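Long-range contact in surface presentation of antigens protein SpaS (PDB 3C01), which acts in a type III secretory pathway that presents at the bacterial surface the determinants Salmonella needs to enter mammalian cells: residues L49-L53 and E67-V71. Numbering follows the deposited sequence.
Sequences LARSL and EIDEV
Glu-67 reaches across to Ser-52 and Leu-53, and Glu-70 reaches across to Leu-49. The two segments lie on helix 47-56 and helix 65-84. They run roughly antiparallel, at 147°, with axes 11.7 Å apart, so long side chains bridge the gap. The Glu-67 chain turns about its CB-CG bond (chi2 113°), and its carboxylate lies beside Ser-52. The hydroxyl OG of Ser-52 donates a hydrogen bond to OE2 of Glu-67, at 2.5 Å, a length that is doubtful. The Lys-48 carbonyl competes for the same hydroxyl. OG sits nearly in line with the CD-OE2 bond, the angle at OE2 being about 164°. The other oxygen, OE1, is hydrogen-bonded to Thr-56 OG1, so both carboxylate oxygens are tied to helix 47-56. Leu-53 lies obliquely across the stem of Glu-67. Its CD2 touches CG of Glu-67 at 3.9 Å and meets Val-71 CG2 at 4.3 Å. Leu-49 and Glu-70 pass each other in opposite directions. With CG of Glu-70 anti to the backbone N, the extended chain carries the carboxylate alongside Leu-49. The face of this group is turned to CD1 of Leu-49, 3.7 Å from CD of Glu-70. The contact thus joins two successive helices of the cytoplasmic C-terminal domain of this exporter. Glu-67 is the buried acid of the pair. Each of its hydroxyl partners is shared with a helix carbonyl, Thr-56 OG1 with that of Ser-52. Burial would tend to raise the pKa of Glu-67, and its ionisation remains open. An apolar methyl thus faces the flat, partly exposed Glu-70 carboxylate, while hydroxyls hold the buried one.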
ATOM      1  N   LEU B  49       2.657   0.036 -11.389  1.00 21.58           N
ATOM      2  CA  LEU B  49       1.482  -0.077 -10.511  1.00 21.41           C
ATOM      3  C   LEU B  49       1.259   1.180  -9.654  1.00 20.81           C
ATOM      4  O   LEU B  49       0.141   1.677  -9.562  1.00 20.66           O
ATOM      5  CB  LEU B  49       1.583  -1.347  -9.653  1.00 21.65           C
ATOM      6  CG  LEU B  49       0.338  -1.628  -8.815  1.00 22.19           C
ATOM      7  CD1 LEU B  49      -0.885  -1.759  -9.686  1.00 20.34           C
ATOM      8  CD2 LEU B  49       0.557  -2.890  -7.970  1.00 23.46           C
ATOM      9  N   ALA B  50       2.320   1.712  -9.067  1.00 20.70           N
ATOM     10  CA  ALA B  50       2.223   2.968  -8.290  1.00 20.36           C
ATOM     11  C   ALA B  50       1.619   4.048  -9.151  1.00 20.14           C
ATOM     12  O   ALA B  50       0.722   4.783  -8.734  1.00 19.03           O
ATOM     13  CB  ALA B  50       3.598   3.430  -7.785  1.00 19.04           C
ATOM     14  N   ARG B  51       2.138   4.142 -10.360  1.00 20.73           N
ATOM     15  CA  ARG B  51       1.752   5.206 -11.258  1.00 21.63           C
ATOM     16  C   ARG B  51       0.287   5.112 -11.674  1.00 21.05           C
ATOM     17  O   ARG B  51      -0.412   6.110 -11.765  1.00 21.04           O
ATOM     18  CB  ARG B  51       2.650   5.186 -12.478  1.00 22.65           C
ATOM     19  CG  ARG B  51       3.099   6.546 -12.900  1.00 28.00           C
ATOM     20  CD  ARG B  51       4.574   6.606 -13.298  1.00 35.53           C
ATOM     21  NE  ARG B  51       5.356   7.522 -12.448  1.00 39.78           N
ATOM     22  CZ  ARG B  51       5.130   8.844 -12.303  1.00 41.26           C
ATOM     23  NH1 ARG B  51       4.099   9.465 -12.916  1.00 41.96           N
ATOM     24  NH2 ARG B  51       5.935   9.558 -11.515  1.00 39.72           N
ATOM     25  N   SER B  52      -0.195   3.910 -11.907  1.00 20.35           N
ATOM     26  CA  SER B  52      -1.513   3.803 -12.412  1.00 20.15           C
ATOM     27  C   SER B  52      -2.565   3.868 -11.286  1.00 20.01           C
ATOM     28  O   SER B  52      -3.630   4.460 -11.499  1.00 20.32           O
ATOM     29  CB  SER B  52      -1.652   2.591 -13.353  1.00 20.47           C
ATOM     30  OG  SER B  52      -1.465   1.372 -12.687  1.00 22.57           O
ATOM     31  N   LEU B  53      -2.297   3.282 -10.112  1.00 18.92           N
ATOM     32  CA  LEU B  53      -3.177   3.498  -8.975  1.00 18.39           C
ATOM     33  C   LEU B  53      -3.273   4.975  -8.646  1.00 18.41           C
ATOM     34  O   LEU B  53      -4.378   5.484  -8.388  1.00 18.89           O
ATOM     35  CB  LEU B  53      -2.706   2.784  -7.755  1.00 17.66           C
ATOM     36  CG  LEU B  53      -2.788   1.259  -7.783  1.00 18.87           C
ATOM     37  CD1 LEU B  53      -1.971   0.658  -6.591  1.00 13.56           C
ATOM     38  CD2 LEU B  53      -4.265   0.747  -7.814  1.00 14.33           C
ATOM     39  N   GLU B  67      -7.940  -2.484 -11.862  1.00 26.99           N
ATOM     40  CA  GLU B  67      -6.670  -2.826 -11.241  1.00 26.54           C
ATOM     41  C   GLU B  67      -6.726  -3.928 -10.216  1.00 25.54           C
ATOM     42  O   GLU B  67      -5.684  -4.311  -9.671  1.00 24.79           O
ATOM     43  CB  GLU B  67      -6.069  -1.595 -10.567  1.00 27.35           C
ATOM     44  CG  GLU B  67      -4.737  -1.118 -11.179  1.00 29.15           C
ATOM     45  CD  GLU B  67      -4.845   0.220 -11.846  1.00 32.34           C
ATOM     46  OE1 GLU B  67      -5.961   0.793 -11.920  1.00 35.68           O
ATOM     47  OE2 GLU B  67      -3.796   0.708 -12.311  1.00 35.96           O
ATOM     48  N   ILE B  68      -7.920  -4.439  -9.956  1.00 25.01           N
ATOM     49  CA  ILE B  68      -8.118  -5.400  -8.885  1.00 25.28           C
ATOM     50  C   ILE B  68      -7.258  -6.650  -9.062  1.00 25.90           C
ATOM     51  O   ILE B  68      -6.661  -7.122  -8.087  1.00 26.36           O
ATOM     52  CB  ILE B  68      -9.641  -5.793  -8.719  1.00 24.96           C
ATOM     53  CG1 ILE B  68      -9.866  -6.652  -7.468  1.00 24.55           C
ATOM     54  CG2 ILE B  68     -10.167  -6.552  -9.904  1.00 21.58           C
ATOM     55  CD1 ILE B  68      -9.439  -6.015  -6.162  1.00 22.52           C
ATOM     56  N   ASP B  69      -7.191  -7.193 -10.280  1.00 26.00           N
ATOM     57  CA  ASP B  69      -6.474  -8.454 -10.478  1.00 26.52           C
ATOM     58  C   ASP B  69      -4.980  -8.308 -10.232  1.00 26.48           C
ATOM     59  O   ASP B  69      -4.338  -9.204  -9.662  1.00 26.41           O
ATOM     60  CB  ASP B  69      -6.730  -9.049 -11.873  1.00 26.85           C
ATOM     61  CG  ASP B  69      -8.208  -9.407 -12.097  1.00 29.93           C
ATOM     62  OD1 ASP B  69      -8.894  -9.808 -11.120  1.00 33.32           O
ATOM     63  OD2 ASP B  69      -8.696  -9.284 -13.252  1.00 32.74           O
ATOM     64  N   GLU B  70      -4.426  -7.179 -10.657  1.00 26.26           N
ATOM     65  CA  GLU B  70      -3.014  -6.909 -10.413  1.00 26.38           C
ATOM     66  C   GLU B  70      -2.729  -6.748  -8.914  1.00 26.06           C
ATOM     67  O   GLU B  70      -1.798  -7.329  -8.405  1.00 25.08           O
ATOM     68  CB  GLU B  70      -2.615  -5.667 -11.153  1.00 26.06           C
ATOM     69  CG  GLU B  70      -1.154  -5.460 -11.258  1.00 26.90           C
ATOM     70  CD  GLU B  70      -0.794  -4.420 -12.316  1.00 27.81           C
ATOM     71  OE1 GLU B  70       0.421  -4.298 -12.610  1.00 29.24           O
ATOM     72  OE2 GLU B  70      -1.723  -3.732 -12.852  1.00 30.00           O
ATOM     73  N   VAL B  71      -3.561  -5.978  -8.214  1.00 26.32           N
ATOM     74  CA  VAL B  71      -3.412  -5.811  -6.769  1.00 26.65           C
ATOM     75  C   VAL B  71      -3.526  -7.155  -6.028  1.00 27.29           C
ATOM     76  O   VAL B  71      -2.691  -7.482  -5.166  1.00 27.58           O
ATOM     77  CB  VAL B  71      -4.461  -4.822  -6.188  1.00 26.87           C
ATOM     78  CG1 VAL B  71      -4.361  -4.775  -4.701  1.00 26.43           C
ATOM     79  CG2 VAL B  71      -4.269  -3.380  -6.738  1.00 25.56           C
TER